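PDB 1PG6: hypothetical protein SpyM3_0169 from Streptococcus pyogenes, which is of unknown function but belongs to the AIM24 mitochondrial-biogenesis family of the cupin clan and binds calcium ions. Local coordinates for residues 102-107 and 219-224; 111-116 and 156-161; 147-152 and 184-189. All coordinates share one frame; numbering follows the deposited sequence.

Contact 1: 102-107 and 219-224; sequences QIVALE and EIYIQS
Two antiparallel beta-sheets meet face to face here, in the layered manner of a beta-sandwich, with the ring of Tyr221 from strand 219-223 resting against Val104 and Leu106 from strand 103-108. The backbones stay well apart: Val104 CA and Tyr221 CA, the closest such pair, are separated by 9.3 Å, so side chains alone span the gap. Val104 and Leu106, two residues apart on their strand, both point toward the opposing sheet. Leu106 carries most of the contact. Its CD2 lies 3.5 Å from Tyr221 OH and 3.8 Å from Tyr221 CZ, beside the phenolic end of the ring, while the other branch, CD1, comes within 4.2 Å of Tyr221 CE2. Leu106 and Tyr221 lie alongside one another, pointing opposite ways, and the methyls approach the ring obliquely. Val104 joins more loosely through one branch, with CG2 4.4 Å from Tyr221 CE1, whereas Leu106 meets the CE2 side and the hydroxyl. In Tyr221, CG lies beside the backbone N and opposite the carbonyl carbon (chi1 -68°), a setting that carries the ring along the gap between the sheets and brings its far end to Leu106. The contact is largely buried and apolar; its one polar atom is the Tyr221 hydroxyl oxygen, touched by the Leu106 methyl. Strand 103-108 is outermost in its sheet and pairs with strand 156-161; on its other face Ile103 touches Ile17 and Ala105 touches Phe15 of strand 14-17. Strand 219-223 runs between strands 183-187 and 166-171, and Tyr221 also packs on Lys168.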
ATOM      1  N   GLN A 102       3.663   9.735  -6.347  1.00  7.66           N
ATOM      2  CA  GLN A 102       3.633   8.987  -7.593  1.00  9.04           C
ATOM      3  C   GLN A 102       2.969   7.630  -7.404  1.00  8.77           C
ATOM      4  O   GLN A 102       2.656   7.224  -6.284  1.00  9.06           O
ATOM      5  CB  GLN A 102       5.062   8.778  -8.122  1.00 11.97           C
ATOM      6  CG  GLN A 102       5.775  10.073  -8.558  1.00 14.17           C
ATOM      7  CD  GLN A 102       7.200   9.838  -9.062  1.00 16.33           C
ATOM      8  OE1 GLN A 102       7.660  10.489 -10.006  1.00 20.61           O
ATOM      9  NE2 GLN A 102       7.903   8.919  -8.424  1.00 16.95           N
ATOM     10  N   ILE A 103       2.743   6.948  -8.518  1.00  9.56           N
ATOM     11  CA  ILE A 103       2.140   5.623  -8.514  1.00  9.41           C
ATOM     12  C   ILE A 103       3.062   4.720  -9.318  1.00 11.45           C
ATOM     13  O   ILE A 103       3.616   5.137 -10.333  1.00 12.52           O
ATOM     14  CB  ILE A 103       0.742   5.627  -9.184  1.00 10.60           C
ATOM     15  CG1 ILE A 103      -0.219   6.502  -8.375  1.00 11.92           C
ATOM     16  CG2 ILE A 103       0.198   4.200  -9.285  1.00 10.53           C
ATOM     17  CD1 ILE A 103      -1.564   6.730  -9.053  1.00 12.60           C
ATOM     18  N   VAL A 104       3.245   3.492  -8.852  1.00 11.68           N
ATOM     19  CA  VAL A 104       4.081   2.540  -9.562  1.00 12.55           C
ATOM     20  C   VAL A 104       3.281   1.253  -9.703  1.00 13.25           C
ATOM     21  O   VAL A 104       2.633   0.808  -8.754  1.00 13.80           O
ATOM     22  CB  VAL A 104       5.415   2.268  -8.802  1.00 14.38           C
ATOM     23  CG1 VAL A 104       5.137   1.773  -7.391  1.00 16.65           C
ATOM     24  CG2 VAL A 104       6.263   1.270  -9.569  1.00 18.63           C
ATOM     25  N   ALA A 105       3.300   0.682 -10.901  1.00 11.74           N
ATOM     26  CA  ALA A 105       2.580  -0.560 -11.168  1.00 11.24           C
ATOM     27  C   ALA A 105       3.589  -1.699 -11.173  1.00 12.00           C
ATOM     28  O   ALA A 105       4.628  -1.614 -11.823  1.00 13.89           O
ATOM     29  CB  ALA A 105       1.874  -0.476 -12.514  1.00 11.90           C
ATOM     30  N   LEU A 106       3.276  -2.763 -10.448  1.00 13.21           N
ATOM     31  CA  LEU A 106       4.158  -3.911 -10.361  1.00 14.27           C
ATOM     32  C   LEU A 106       3.412  -5.183 -10.761  1.00 16.61           C
ATOM     33  O   LEU A 106       2.325  -5.466 -10.245  1.00 15.40           O
ATOM     34  CB  LEU A 106       4.698  -4.024  -8.933  1.00 13.60           C
ATOM     35  CG  LEU A 106       5.528  -2.823  -8.443  1.00 15.04           C
ATOM     36  CD1 LEU A 106       5.802  -2.945  -6.949  1.00 14.59           C
ATOM     37  CD2 LEU A 106       6.845  -2.762  -9.211  1.00 14.72           C
ATOM     38  N   GLU A 107       3.998  -5.934 -11.692  1.00 17.06           N
ATOM     39  CA  GLU A 107       3.410  -7.178 -12.185  1.00 18.48           C
ATOM     40  C   GLU A 107       3.642  -8.290 -11.169  1.00 18.39           C
ATOM     41  O   GLU A 107       4.759  -8.487 -10.693  1.00 19.03           O
ATOM     42  CB  GLU A 107       4.048  -7.562 -13.525  1.00 21.81           C
ATOM     43  CG  GLU A 107       3.460  -8.808 -14.185  1.00 25.76           C
ATOM     44  CD  GLU A 107       2.069  -8.586 -14.750  1.00 29.88           C
ATOM     45  OE1 GLU A 107       1.528  -9.516 -15.392  1.00 32.09           O
ATOM     46  OE2 GLU A 107       1.510  -7.485 -14.558  1.00 30.90           O
ATOM     47  N   GLU A 219      14.175  -5.847  -5.237  1.00 16.12           N
ATOM     48  CA  GLU A 219      14.042  -4.399  -5.374  1.00 16.03           C
ATOM     49  C   GLU A 219      13.414  -3.757  -4.145  1.00 15.29           C
ATOM     50  O   GLU A 219      12.596  -4.360  -3.453  1.00 12.92           O
ATOM     51  CB  GLU A 219      13.203  -4.049  -6.607  1.00 19.62           C
ATOM     52  CG  GLU A 219      13.826  -4.441  -7.939  1.00 24.42           C
ATOM     53  CD  GLU A 219      13.914  -5.940  -8.130  1.00 27.27           C
ATOM     54  OE1 GLU A 219      12.866  -6.614  -8.006  1.00 27.69           O
ATOM     55  OE2 GLU A 219      15.027  -6.440  -8.410  1.00 27.09           O
ATOM     56  N   ILE A 220      13.819  -2.521  -3.879  1.00 14.14           N
ATOM     57  CA  ILE A 220      13.294  -1.755  -2.759  1.00 14.04           C
ATOM     58  C   ILE A 220      12.844  -0.424  -3.346  1.00 12.94           C
ATOM     59  O   ILE A 220      13.630   0.258  -3.996  1.00 14.46           O
ATOM     60  CB  ILE A 220      14.385  -1.471  -1.706  1.00 15.75           C
ATOM     61  CG1 ILE A 220      14.897  -2.786  -1.113  1.00 15.30           C
ATOM     62  CG2 ILE A 220      13.830  -0.575  -0.611  1.00 15.19           C
ATOM     63  CD1 ILE A 220      16.182  -2.630  -0.334  1.00 19.45           C
ATOM     64  N   TYR A 221      11.580  -0.068  -3.145  1.00 11.05           N
ATOM     65  CA  TYR A 221      11.075   1.204  -3.648  1.00 10.23           C
ATOM     66  C   TYR A 221      10.962   2.151  -2.478  1.00  9.04           C
ATOM     67  O   TYR A 221      10.257   1.874  -1.509  1.00 10.64           O
ATOM     68  CB  TYR A 221       9.707   1.023  -4.312  1.00 10.21           C
ATOM     69  CG  TYR A 221       9.785   0.231  -5.586  1.00 12.13           C
ATOM     70  CD1 TYR A 221      10.007   0.862  -6.813  1.00 10.54           C
ATOM     71  CD2 TYR A 221       9.713  -1.161  -5.563  1.00 13.58           C
ATOM     72  CE1 TYR A 221      10.158   0.121  -7.985  1.00 15.58           C
ATOM     73  CE2 TYR A 221       9.864  -1.906  -6.732  1.00 14.04           C
ATOM     74  CZ  TYR A 221      10.086  -1.265  -7.929  1.00 14.52           C
ATOM     75  OH  TYR A 221      10.257  -2.020  -9.072  1.00 19.40           O
ATOM     76  N   ILE A 222      11.686   3.256  -2.543  1.00  9.80           N
ATOM     77  CA  ILE A 222      11.618   4.223  -1.464  1.00  9.19           C
ATOM     78  C   ILE A 222      10.968   5.498  -1.968  1.00  9.32           C
ATOM     79  O   ILE A 222      10.888   5.730  -3.176  1.00  9.92           O
ATOM     80  CB  ILE A 222      13.010   4.559  -0.899  1.00 10.89           C
ATOM     81  CG1 ILE A 222      13.881   5.188  -1.982  1.00 12.15           C
ATOM     82  CG2 ILE A 222      13.667   3.297  -0.356  1.00 11.77           C
ATOM     83  CD1 ILE A 222      15.169   5.783  -1.455  1.00 15.35           C
ATOM     84  N   GLN A 223      10.489   6.312  -1.037  1.00  7.78           N
ATOM     85  CA  GLN A 223       9.845   7.574  -1.379  1.00  7.87           C
ATOM     86  C   GLN A 223      10.677   8.686  -0.743  1.00  7.54           C
ATOM     87  O   GLN A 223      11.326   8.472   0.271  1.00  9.91           O
ATOM     88  CB  GLN A 223       8.399   7.599  -0.869  1.00  6.50           C
ATOM     89  CG  GLN A 223       8.249   7.515   0.646  1.00  9.31           C
ATOM     90  CD  GLN A 223       6.799   7.419   1.099  1.00 11.64           C
ATOM     91  OE1 GLN A 223       6.473   7.728   2.252  1.00 13.35           O
ATOM     92  NE2 GLN A 223       5.926   6.970   0.210  1.00  6.56           N
ATOM     93  N   SER A 224      10.651   9.873  -1.341  1.00  7.25           N
ATOM     94  CA  SER A 224      11.470  10.979  -0.855  1.00  7.77           C
ATOM     95  C   SER A 224      10.898  11.858   0.257  1.00  7.99           C
ATOM     96  O   SER A 224      11.501  12.866   0.614  1.00  8.06           O
ATOM     97  CB  SER A 224      11.899  11.859  -2.030  1.00  7.78           C
ATOM     98  OG  SER A 224      10.783  12.507  -2.597  1.00  9.50           O
TER

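Contact 2: 111-116 and 156-161; sequences KQYRLN and GTLLAN. With CA (calcium ion), chain B.
Leu115 and Leu158 meet tip to tip between two facing antiparallel sheets, at a sandwich-like interface consistent with the cupin clan. Strand 113-116 belongs to one sheet and strand 156-161 to the other; the axes of these segments come within 9.1 Å and run 32° apart, a spacing bridged by side chains. The apolar contacts centre on Leu115 CD2, which is 3.9 Å from Leu158 CD2, is as close to Leu158 CD1, and lies 4.0 Å from Ala160 CB. One leucine methyl thus fits against both branches of Leu158 and the small side chain two residues further along the same strand. The second branch, Leu115 CD1, reaches Leu158 CD2 at 4.1 Å. In Leu158, CG is turned opposite the backbone N (chi1 160°), which directs both methyls at Leu115. Tyr113 contributes mainly its first side-chain carbon, with CB 4.2 Å from Leu158 CD2; its ring continues to Leu106 and Leu108 of strand 103-108. All four of these residues are buried, and Thr152 packs beside both leucines. Polar interactions lie around this apolar patch. Gln112 OE1 is hydrogen-bonded to Thr152 OG1, while its NE2 is held by the carbonyls of Gly109 and Gly154, so both ends of the amide are engaged. Metal binding occupies the end of strand 156-161: a calcium ion is coordinated by Asn161 OD1 at 2.7 Å and by a water at 2.5 Å, with Thr99 and Ser162 as further ligands. The other end of the same amide, Asn161 ND2, donates to Gly118 O, which probably helps hold the amide in the orientation that presents OD1 to the calcium.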
ATOM      1  N   LYS A 111       7.248 -12.794  -9.269  1.00 24.69           N
ATOM      2  CA  LYS A 111       7.670 -11.818  -8.275  1.00 23.25           C
ATOM      3  C   LYS A 111       6.464 -11.346  -7.470  1.00 20.59           C
ATOM      4  O   LYS A 111       5.360 -11.217  -8.000  1.00 19.78           O
ATOM      5  CB  LYS A 111       8.349 -10.624  -8.960  1.00 24.67           C
ATOM      6  CG  LYS A 111       9.644 -10.985  -9.680  1.00 27.57           C
ATOM      7  CD  LYS A 111      10.267  -9.783 -10.379  1.00 30.31           C
ATOM      8  CE  LYS A 111      10.774  -8.735  -9.392  1.00 29.98           C
ATOM      9  NZ  LYS A 111      11.997  -9.173  -8.658  1.00 30.57           N
ATOM     10  N   GLN A 112       6.684 -11.123  -6.180  1.00 18.98           N
ATOM     11  CA  GLN A 112       5.645 -10.648  -5.282  1.00 18.29           C
ATOM     12  C   GLN A 112       6.277  -9.554  -4.449  1.00 15.01           C
ATOM     13  O   GLN A 112       7.499  -9.402  -4.443  1.00 17.45           O
ATOM     14  CB  GLN A 112       5.137 -11.767  -4.369  1.00 18.08           C
ATOM     15  CG  GLN A 112       4.432 -12.912  -5.091  1.00 18.99           C
ATOM     16  CD  GLN A 112       3.218 -12.461  -5.887  1.00 19.51           C
ATOM     17  OE1 GLN A 112       2.501 -11.544  -5.489  1.00 17.00           O
ATOM     18  NE2 GLN A 112       2.971 -13.124  -7.010  1.00 18.86           N
ATOM     19  N   TYR A 113       5.452  -8.797  -3.734  1.00 16.15           N
ATOM     20  CA  TYR A 113       5.962  -7.697  -2.931  1.00 14.09           C
ATOM     21  C   TYR A 113       5.290  -7.544  -1.580  1.00 14.52           C
ATOM     22  O   TYR A 113       4.199  -8.063  -1.347  1.00 15.46           O
ATOM     23  CB  TYR A 113       5.790  -6.376  -3.691  1.00 15.14           C
ATOM     24  CG  TYR A 113       6.466  -6.335  -5.044  1.00 16.03           C
ATOM     25  CD1 TYR A 113       5.847  -6.875  -6.177  1.00 14.68           C
ATOM     26  CD2 TYR A 113       7.748  -5.806  -5.180  1.00 14.72           C
ATOM     27  CE1 TYR A 113       6.496  -6.894  -7.411  1.00 15.19           C
ATOM     28  CE2 TYR A 113       8.406  -5.824  -6.406  1.00 15.28           C
ATOM     29  CZ  TYR A 113       7.782  -6.368  -7.512  1.00 14.98           C
ATOM     30  OH  TYR A 113       8.455  -6.419  -8.708  1.00 15.86           O
ATOM     31  N   ARG A 114       5.968  -6.815  -0.700  1.00 13.11           N
ATOM     32  CA  ARG A 114       5.457  -6.489   0.617  1.00 14.15           C
ATOM     33  C   ARG A 114       5.370  -4.960   0.576  1.00 15.32           C
ATOM     34  O   ARG A 114       6.166  -4.307  -0.109  1.00 14.82           O
ATOM     35  CB  ARG A 114       6.422  -6.940   1.721  1.00 16.49           C
ATOM     36  CG  ARG A 114       6.699  -8.444   1.743  1.00 18.15           C
ATOM     37  CD  ARG A 114       7.449  -8.840   3.010  1.00 18.64           C
ATOM     38  NE  ARG A 114       8.105 -10.151   2.916  1.00 20.57           N
ATOM     39  CZ  ARG A 114       7.495 -11.321   3.091  1.00 23.40           C
ATOM     40  NH1 ARG A 114       6.200 -11.371   3.374  1.00 18.99           N
ATOM     41  NH2 ARG A 114       8.188 -12.445   2.989  1.00 22.52           N
ATOM     42  N   LEU A 115       4.394  -4.396   1.277  1.00 16.06           N
ATOM     43  CA  LEU A 115       4.216  -2.949   1.293  1.00 17.55           C
ATOM     44  C   LEU A 115       3.883  -2.436   2.674  1.00 16.89           C
ATOM     45  O   LEU A 115       3.214  -3.109   3.459  1.00 16.45           O
ATOM     46  CB  LEU A 115       3.074  -2.525   0.369  1.00 19.81           C
ATOM     47  CG  LEU A 115       2.940  -3.118  -1.030  1.00 21.78           C
ATOM     48  CD1 LEU A 115       2.337  -4.505  -0.936  1.00 19.64           C
ATOM     49  CD2 LEU A 115       2.036  -2.216  -1.865  1.00 22.54           C
ATOM     50  N   ASN A 116       4.347  -1.228   2.957  1.00 16.00           N
ATOM     51  CA  ASN A 116       4.071  -0.574   4.227  1.00 17.87           C
ATOM     52  C   ASN A 116       2.677   0.023   4.199  1.00 20.82           C
ATOM     53  O   ASN A 116       2.081   0.172   3.134  1.00 18.04           O
ATOM     54  CB  ASN A 116       5.068   0.552   4.464  1.00 16.74           C
ATOM     55  CG  ASN A 116       6.280   0.097   5.216  1.00 16.78           C
ATOM     56  OD1 ASN A 116       7.411   0.457   4.879  1.00 15.68           O
ATOM     57  ND2 ASN A 116       6.060  -0.698   6.250  1.00 13.77           N
ATOM     58  N   GLY A 156      -1.495 -10.856 -11.474  1.00 20.35           N
ATOM     59  CA  GLY A 156      -2.194  -9.594 -11.613  1.00 19.14           C
ATOM     60  C   GLY A 156      -1.269  -8.411 -11.455  1.00 17.38           C
ATOM     61  O   GLY A 156      -0.044  -8.549 -11.464  1.00 18.08           O
ATOM     62  N   THR A 157      -1.860  -7.234 -11.315  1.00 16.21           N
ATOM     63  CA  THR A 157      -1.075  -6.021 -11.152  1.00 15.81           C
ATOM     64  C   THR A 157      -1.324  -5.383  -9.797  1.00 13.70           C
ATOM     65  O   THR A 157      -2.453  -5.346  -9.321  1.00 13.94           O
ATOM     66  CB  THR A 157      -1.425  -4.978 -12.222  1.00 17.82           C
ATOM     67  OG1 THR A 157      -1.167  -5.517 -13.522  1.00 19.48           O
ATOM     68  CG2 THR A 157      -0.592  -3.718 -12.019  1.00 18.70           C
ATOM     69  N   LEU A 158      -0.254  -4.886  -9.186  1.00 12.88           N
ATOM     70  CA  LEU A 158      -0.328  -4.201  -7.907  1.00 11.27           C
ATOM     71  C   LEU A 158       0.024  -2.745  -8.181  1.00 11.63           C
ATOM     72  O   LEU A 158       0.983  -2.465  -8.900  1.00 11.05           O
ATOM     73  CB  LEU A 158       0.693  -4.773  -6.917  1.00 13.33           C
ATOM     74  CG  LEU A 158       1.053  -3.861  -5.731  1.00 15.08           C
ATOM     75  CD1 LEU A 158      -0.109  -3.820  -4.737  1.00 14.74           C
ATOM     76  CD2 LEU A 158       2.311  -4.380  -5.040  1.00 14.92           C
ATOM     77  N   LEU A 159      -0.764  -1.824  -7.644  1.00 11.19           N
ATOM     78  CA  LEU A 159      -0.466  -0.404  -7.801  1.00 10.85           C
ATOM     79  C   LEU A 159      -0.088   0.110  -6.414  1.00 11.24           C
ATOM     80  O   LEU A 159      -0.881   0.015  -5.477  1.00 11.68           O
ATOM     81  CB  LEU A 159      -1.683   0.375  -8.325  1.00 10.25           C
ATOM     82  CG  LEU A 159      -2.209   0.034  -9.723  1.00 10.49           C
ATOM     83  CD1 LEU A 159      -3.340   0.991 -10.104  1.00 11.36           C
ATOM     84  CD2 LEU A 159      -1.081   0.135 -10.739  1.00 10.20           C
ATOM     85  N   ALA A 160       1.131   0.629  -6.281  1.00 10.35           N
ATOM     86  CA  ALA A 160       1.607   1.175  -5.016  1.00 10.61           C
ATOM     87  C   ALA A 160       1.735   2.684  -5.202  1.00 10.65           C
ATOM     88  O   ALA A 160       1.943   3.156  -6.319  1.00 10.95           O
ATOM     89  CB  ALA A 160       2.958   0.571  -4.648  1.00 10.41           C
ATOM     90  N   ASN A 161       1.600   3.439  -4.117  1.00 10.55           N
ATOM     91  CA  ASN A 161       1.682   4.900  -4.202  1.00 10.68           C
ATOM     92  C   ASN A 161       2.669   5.434  -3.169  1.00  9.98           C
ATOM     93  O   ASN A 161       2.836   4.852  -2.105  1.00 10.25           O
ATOM     94  CB  ASN A 161       0.301   5.498  -3.940  1.00 14.68           C
ATOM     95  CG  ASN A 161      -0.044   5.506  -2.469  1.00 16.46           C
ATOM     96  OD1 ASN A 161       0.287   6.452  -1.757  1.00 23.81           O
ATOM     97  ND2 ASN A 161      -0.672   4.444  -1.997  1.00 18.95           N
TER
HETATM   98 CA    CA B 237       0.616   8.900  -2.787  1.00 31.32          CA
HETATM   99  O   HOH W   1       0.731   9.202  -5.262  1.00 15.73           O

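Contact 3: 147-152 and 184-189; sequences LFVMTT and VAWSRE
Val149 and Trp186 touch across an intervening strand of a single antiparallel sheet, a contact between second neighbours. Strands 148-153 and 183-187 flank strand 113-116, each antiparallel to it, and their side chains converge above it on the face where Arg114 projects, away from strand 156-161 of the facing sheet. Val149 CG1 lies 3.9 Å from Trp186 CH2 and 4.1 Å from Trp186 CZ2, so one methyl branch meets the six-membered ring at these two atoms, obliquely. The two side chains are roughly perpendicular. Trp186 holds CG between its backbone N and carbonyl carbon (chi1 66°); the side chain rises from the face of the sheet, and this torsion lays the indole over toward strand 148-153. The indole is further enclosed by edge-to-face rings, Phe214 and Tyr192, the latter also packing on Val149. Nearby, Val184 and Ala185 both face Tyr221 of the adjacent strand in a classic beta bulge. Toward the end of the pair, Thr151 meets Arg188, which follows the end of strand 183-187 and already belongs to the loop beyond it. Thr151 CG2 sits 3.5 Å from Arg188 CD and 4.0 Å from Arg188 CG, so it is the aliphatic shaft of the arginine that covers the threonine methyl. The two branches of Thr151 divide their work: CG2 packs on Arg188, while OG1 is hydrogen-bonded to Arg114 NH1. A bend within the arginine shaft, at chi3 (66°), turns the guanidinium so that Arg188 NH1 comes to 3.5 Å from Thr152 O, a polar approach oblique to the guanidinium and not a hydrogen bond.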
ATOM      1  N   LEU A 147       1.742  -1.551  13.554  1.00 40.00           N
ATOM      2  CA  LEU A 147       2.434  -1.416  12.276  1.00 36.97           C
ATOM      3  C   LEU A 147       2.175  -2.679  11.459  1.00 34.38           C
ATOM      4  O   LEU A 147       2.570  -3.772  11.860  1.00 34.27           O
ATOM      5  CB  LEU A 147       3.937  -1.250  12.516  1.00 38.27           C
ATOM      6  CG  LEU A 147       4.762  -0.597  11.408  1.00 39.24           C
ATOM      7  CD1 LEU A 147       4.316   0.848  11.236  1.00 40.57           C
ATOM      8  CD2 LEU A 147       6.237  -0.649  11.768  1.00 39.85           C
ATOM      9  N   PHE A 148       1.515  -2.534  10.315  1.00 31.36           N
ATOM     10  CA  PHE A 148       1.211  -3.687   9.480  1.00 28.11           C
ATOM     11  C   PHE A 148       1.891  -3.672   8.118  1.00 24.97           C
ATOM     12  O   PHE A 148       2.067  -2.620   7.505  1.00 23.34           O
ATOM     13  CB  PHE A 148      -0.301  -3.808   9.270  1.00 30.83           C
ATOM     14  CG  PHE A 148      -1.044  -4.319  10.471  1.00 33.80           C
ATOM     15  CD1 PHE A 148      -1.134  -3.557  11.630  1.00 35.38           C
ATOM     16  CD2 PHE A 148      -1.656  -5.566  10.442  1.00 34.55           C
ATOM     17  CE1 PHE A 148      -1.827  -4.026  12.743  1.00 36.16           C
ATOM     18  CE2 PHE A 148      -2.351  -6.048  11.549  1.00 37.07           C
ATOM     19  CZ  PHE A 148      -2.436  -5.274  12.702  1.00 36.94           C
ATOM     20  N   VAL A 149       2.269  -4.857   7.653  1.00 20.61           N
ATOM     21  CA  VAL A 149       2.897  -5.007   6.349  1.00 18.79           C
ATOM     22  C   VAL A 149       2.011  -5.905   5.494  1.00 19.47           C
ATOM     23  O   VAL A 149       1.530  -6.939   5.959  1.00 17.10           O
ATOM     24  CB  VAL A 149       4.299  -5.649   6.453  1.00 18.08           C
ATOM     25  CG1 VAL A 149       4.823  -5.972   5.057  1.00 18.98           C
ATOM     26  CG2 VAL A 149       5.255  -4.692   7.161  1.00 17.36           C
HETATM   27  N   MSE A 150       1.795  -5.495   4.249  1.00 18.27           N
HETATM   28  CA  MSE A 150       0.975  -6.245   3.308  1.00 19.13           C
HETATM   29  C   MSE A 150       1.857  -7.052   2.371  1.00 18.97           C
HETATM   30  O   MSE A 150       2.873  -6.557   1.887  1.00 18.52           O
HETATM   31  CB  MSE A 150       0.119  -5.283   2.479  1.00 20.38           C
HETATM   32  CG  MSE A 150      -0.709  -5.941   1.387  1.00 24.13           C
HETATM   33 SE   MSE A 150      -1.602  -4.628   0.276  1.00 30.51          SE
HETATM   34  CE  MSE A 150      -2.532  -3.684   1.653  1.00 30.02           C
ATOM     35  N   THR A 151       1.479  -8.302   2.124  1.00 17.90           N
ATOM     36  CA  THR A 151       2.236  -9.154   1.211  1.00 16.68           C
ATOM     37  C   THR A 151       1.284  -9.683   0.144  1.00 17.88           C
ATOM     38  O   THR A 151       0.195 -10.167   0.456  1.00 18.04           O
ATOM     39  CB  THR A 151       2.897 -10.341   1.948  1.00 16.89           C
ATOM     40  OG1 THR A 151       3.914  -9.848   2.833  1.00 17.81           O
ATOM     41  CG2 THR A 151       3.536 -11.297   0.949  1.00 17.30           C
ATOM     42  N   THR A 152       1.702  -9.585  -1.113  1.00 16.11           N
ATOM     43  CA  THR A 152       0.889 -10.028  -2.240  1.00 16.95           C
ATOM     44  C   THR A 152       1.122 -11.483  -2.619  1.00 18.22           C
ATOM     45  O   THR A 152       2.108 -12.098  -2.216  1.00 17.61           O
ATOM     46  CB  THR A 152       1.175  -9.187  -3.503  1.00 15.96           C
ATOM     47  OG1 THR A 152       2.518  -9.425  -3.944  1.00 16.21           O
ATOM     48  CG2 THR A 152       1.006  -7.701  -3.206  1.00 13.72           C
ATOM     49  N   VAL A 184       8.436   2.229   0.527  1.00  9.14           N
ATOM     50  CA  VAL A 184       7.132   2.049  -0.102  1.00  9.38           C
ATOM     51  C   VAL A 184       6.751   0.571  -0.220  1.00 10.44           C
ATOM     52  O   VAL A 184       5.746   0.123   0.339  1.00  9.89           O
ATOM     53  CB  VAL A 184       7.108   2.668  -1.522  1.00  9.37           C
ATOM     54  CG1 VAL A 184       5.749   2.432  -2.179  1.00 10.49           C
ATOM     55  CG2 VAL A 184       7.404   4.161  -1.440  1.00  9.18           C
ATOM     56  N   ALA A 185       7.564  -0.177  -0.957  1.00 11.18           N
ATOM     57  CA  ALA A 185       7.310  -1.593  -1.185  1.00 11.24           C
ATOM     58  C   ALA A 185       8.625  -2.275  -1.531  1.00 11.48           C
ATOM     59  O   ALA A 185       9.574  -1.623  -1.961  1.00 11.47           O
ATOM     60  CB  ALA A 185       6.318  -1.753  -2.336  1.00  9.52           C
ATOM     61  N   TRP A 186       8.691  -3.589  -1.345  1.00 12.20           N
ATOM     62  CA  TRP A 186       9.925  -4.300  -1.654  1.00 12.02           C
ATOM     63  C   TRP A 186       9.666  -5.759  -2.003  1.00 13.90           C
ATOM     64  O   TRP A 186       8.616  -6.306  -1.674  1.00 14.40           O
ATOM     65  CB  TRP A 186      10.901  -4.178  -0.475  1.00 13.02           C
ATOM     66  CG  TRP A 186      10.444  -4.857   0.789  1.00 14.25           C
ATOM     67  CD1 TRP A 186      10.777  -6.117   1.205  1.00 14.86           C
ATOM     68  CD2 TRP A 186       9.586  -4.315   1.803  1.00 13.77           C
ATOM     69  NE1 TRP A 186      10.184  -6.392   2.413  1.00 14.20           N
ATOM     70  CE2 TRP A 186       9.445  -5.308   2.801  1.00 15.67           C
ATOM     71  CE3 TRP A 186       8.922  -3.090   1.965  1.00 13.41           C
ATOM     72  CZ2 TRP A 186       8.664  -5.111   3.950  1.00 14.02           C
ATOM     73  CZ3 TRP A 186       8.145  -2.897   3.109  1.00 13.97           C
ATOM     74  CH2 TRP A 186       8.025  -3.906   4.086  1.00 14.74           C
ATOM     75  N   SER A 187      10.621  -6.376  -2.688  1.00 14.68           N
ATOM     76  CA  SER A 187      10.493  -7.772  -3.103  1.00 14.73           C
ATOM     77  C   SER A 187      10.247  -8.713  -1.932  1.00 15.83           C
ATOM     78  O   SER A 187      10.908  -8.625  -0.897  1.00 15.01           O
ATOM     79  CB  SER A 187      11.748  -8.211  -3.853  1.00 13.96           C
ATOM     80  OG  SER A 187      11.887  -7.507  -5.078  1.00 15.99           O
ATOM     81  N   ARG A 188       9.296  -9.622  -2.104  1.00 16.41           N
ATOM     82  CA  ARG A 188       8.968 -10.576  -1.052  1.00 18.31           C
ATOM     83  C   ARG A 188      10.140 -11.526  -0.834  1.00 19.35           C
ATOM     84  O   ARG A 188      10.331 -12.055   0.260  1.00 17.56           O
ATOM     85  CB  ARG A 188       7.724 -11.372  -1.435  1.00 21.06           C
ATOM     86  CG  ARG A 188       7.198 -12.233  -0.306  1.00 24.61           C
ATOM     87  CD  ARG A 188       6.038 -13.067  -0.776  1.00 27.88           C
ATOM     88  NE  ARG A 188       6.459 -14.047  -1.765  1.00 30.45           N
ATOM     89  CZ  ARG A 188       5.628 -14.871  -2.391  1.00 32.64           C
ATOM     90  NH1 ARG A 188       4.328 -14.832  -2.127  1.00 31.86           N
ATOM     91  NH2 ARG A 188       6.099 -15.734  -3.280  1.00 32.91           N
ATOM     92  N   GLU A 189      10.920 -11.720  -1.891  1.00 20.56           N
ATOM     93  CA  GLU A 189      12.084 -12.594  -1.876  1.00 22.77           C
ATOM     94  C   GLU A 189      13.213 -12.092  -0.957  1.00 22.29           C
ATOM     95  O   GLU A 189      14.092 -12.860  -0.552  1.00 21.64           O
ATOM     96  CB  GLU A 189      12.577 -12.758  -3.319  1.00 24.63           C
ATOM     97  CG  GLU A 189      12.513 -11.444  -4.128  1.00 26.59           C
ATOM     98  CD  GLU A 189      11.502 -11.451  -5.281  1.00 28.13           C
ATOM     99  OE1 GLU A 189      10.269 -11.636  -5.054  1.00 18.01           O
ATOM    100  OE2 GLU A 189      11.947 -11.246  -6.443  1.00 28.14           O
TER

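How the contacts relate
From the N terminus, 102-107 is followed at once by 111-116, a passage from one six-stranded sheet to the other. Contact 1 then closes the longest loop, running to 219-224 near the C terminus, and both other contacts nest inside it. Contact 2 joins 111-116 to 156-161, contact 3 joins 147-152 to 184-189, and the two cross because their segments alternate. Contacts 1 and 2 lie side by side between the sheets, their strands 103-108 and 156-161 being neighbours; a salt bridge from Lys111 to Glu219 also connects them. Contact 3 stays within one sheet, the one to which contacts 2 and 1 contribute strands 113-116 and 219-223.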